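Side-chain contact in Thg1-like uncharacterized protein (PDB 4KGM), which is a bacterial Thg1-like protein that binds ATP and magnesium and probably adds nucleotides to the 5' end of tRNA: residues C57-L60 with A61-M65. Numbering follows the deposited sequence.
Sequences CKYL and AQNIM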
loop_
_atom_site.group_PDB
_atom_site.type_symbol
_atom_site.label_atom_id
_atom_site.label_comp_id
_atom_site.label_asym_id
_atom_site.label_seq_id
_atom_site.Cartn_x
_atom_site.Cartn_y
_atom_site.Cartn_z
ATOM N N CYS A 57 -0.933 -29.196 -2.022
ATOM C CA CYS A 57 -0.098 -28.546 -3.026
ATOM C C CYS A 57 -0.607 -28.777 -4.444
ATOM O O CYS A 57 -0.528 -27.888 -5.288
ATOM C CB CYS A 57 1.346 -29.031 -2.913
ATOM S SG CYS A 57 2.232 -28.406 -1.476
ATOM N N LYS A 58 -1.120 -29.975 -4.702
ATOM C CA LYS A 58 -1.692 -30.288 -6.005
ATOM C C LYS A 58 -2.955 -29.469 -6.223
ATOM O O LYS A 58 -3.129 -28.842 -7.266
ATOM C CB LYS A 58 -2.020 -31.779 -6.112
ATOM C CG LYS A 58 -0.812 -32.704 -6.090
ATOM C CD LYS A 58 -1.245 -34.155 -6.245
ATOM C CE LYS A 58 -0.058 -35.100 -6.278
ATOM N NZ LYS A 58 -0.487 -36.510 -6.505
ATOM N N TYR A 59 -3.826 -29.481 -5.219
ATOM C CA TYR A 59 -5.097 -28.767 -5.262
ATOM C C TYR A 59 -4.903 -27.275 -5.528
ATOM O O TYR A 59 -5.698 -26.654 -6.232
ATOM C CB TYR A 59 -5.847 -28.978 -3.944
ATOM C CG TYR A 59 -7.223 -28.355 -3.883
ATOM C CD1 TYR A 59 -8.274 -28.867 -4.631
ATOM C CD2 TYR A 59 -7.476 -27.267 -3.056
ATOM C CE1 TYR A 59 -9.535 -28.306 -4.568
ATOM C CE2 TYR A 59 -8.735 -26.698 -2.986
ATOM C CZ TYR A 59 -9.760 -27.221 -3.743
ATOM O OH TYR A 59 -11.015 -26.658 -3.675
ATOM N N LEU A 60 -3.838 -26.712 -4.966
ATOM C CA LEU A 60 -3.524 -25.300 -5.150
ATOM C C LEU A 60 -3.089 -25.011 -6.583
ATOM O O LEU A 60 -3.593 -24.087 -7.221
ATOM C CB LEU A 60 -2.430 -24.862 -4.173
ATOM C CG LEU A 60 -2.839 -24.728 -2.705
ATOM C CD1 LEU A 60 -1.614 -24.601 -1.816
ATOM C CD2 LEU A 60 -3.758 -23.532 -2.519
ATOM N N ALA A 61 -2.156 -25.813 -7.083
ATOM C CA ALA A 61 -1.610 -25.619 -8.420
ATOM C C ALA A 61 -2.672 -25.808 -9.499
ATOM O O ALA A 61 -2.612 -25.179 -10.554
ATOM C CB ALA A 61 -0.441 -26.560 -8.654
ATOM N N GLN A 62 -3.644 -26.671 -9.222
ATOM C CA GLN A 62 -4.716 -26.958 -10.169
ATOM C C GLN A 62 -5.716 -25.811 -10.275
ATOM O O GLN A 62 -6.395 -25.666 -11.292
ATOM C CB GLN A 62 -5.456 -28.237 -9.766
ATOM C CG GLN A 62 -4.658 -29.514 -9.969
ATOM C CD GLN A 62 -5.234 -30.695 -9.207
ATOM O OE1 GLN A 62 -5.860 -30.531 -8.158
ATOM N NE2 GLN A 62 -5.024 -31.896 -9.735
ATOM N N ASN A 63 -5.810 -25.000 -9.226
ATOM C CA ASN A 63 -6.845 -23.972 -9.158
ATOM C C ASN A 63 -6.339 -22.532 -9.201
ATOM O O ASN A 63 -7.130 -21.594 -9.117
ATOM C CB ASN A 63 -7.724 -24.180 -7.921
ATOM C CG ASN A 63 -8.682 -25.346 -8.078
ATOM O OD1 ASN A 63 -9.803 -25.183 -8.563
ATOM N ND2 ASN A 63 -8.244 -26.532 -7.666
ATOM N N ILE A 64 -5.028 -22.358 -9.328
ATOM C CA ILE A 64 -4.445 -21.020 -9.361
ATOM C C ILE A 64 -3.957 -20.649 -10.759
ATOM O O ILE A 64 -3.081 -21.311 -11.319
ATOM C CB ILE A 64 -3.290 -20.880 -8.350
ATOM C CG1 ILE A 64 -3.827 -20.962 -6.920
ATOM C CG2 ILE A 64 -2.559 -19.567 -8.559
ATOM C CD1 ILE A 64 -2.751 -20.915 -5.857
ATOM N N MET A 65 -4.536 -19.590 -11.318
ATOM C CA MET A 65 -4.177 -19.126 -12.654
ATOM C C MET A 65 -2.718 -18.683 -12.718
ATOM O O MET A 65 -2.294 -17.805 -11.967
ATOM C CB MET A 65 -5.092 -17.974 -13.084
ATOM C CG MET A 65 -4.776 -17.408 -14.461
ATOM S SD MET A 65 -5.831 -16.009 -14.916
ATOM C CE MET A 65 -7.457 -16.701 -14.624
#
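Asn63 reaches back one helical turn to Tyr59, its side-chain ND2 donating to Tyr59 O at 2.9 Å. The bond is close to straight, with an N-H...O angle of 169°, and it lies in the carbonyl plane and nearly in the amide's own plane. In Asn63 CG lies beside the backbone N, which swings ND2 back along the helix into the plane of that carbonyl. By contrast, the backbone Asn63 N bonds weakly to Tyr59 O and better to Leu60 O, at 3.1 Å. The latter is an i to i-3 bond of the 3-10 kind, entered from above the carbonyl plane. The regular i to i-4 pattern persists just before it, in Ala61 N to Cys57 O at 3.2 Å and Gln62 N to Lys58 O at 3.0 Å.

Asn63 ND2 also stands over one face of the Tyr59 ring, towards its rim and 3.8 Å from its CE1, with amide and ring planes inclined by 49°. With CG anti to the backbone N (chi1 -177°), Tyr59 places its ring under that amide. Gln62 runs extended past Lys58 O, CG close to that oxygen, and brings OE1 to 3.5 Å from Tyr59 CA. On the buried side, Ile64 CD1 packs loosely against Leu60 CB, 4.3 Å away.

These turns belong to the C-terminal part of helix 47-63, which lies against the antiparallel sheet of the palm-like domain. Cys57, Leu60 and Ile64 face strand 76-81, Ala61 meets Val70 and Trp217, and Tyr59 packs on Met107 of helix 97-119 and on Leu125 of a second subunit.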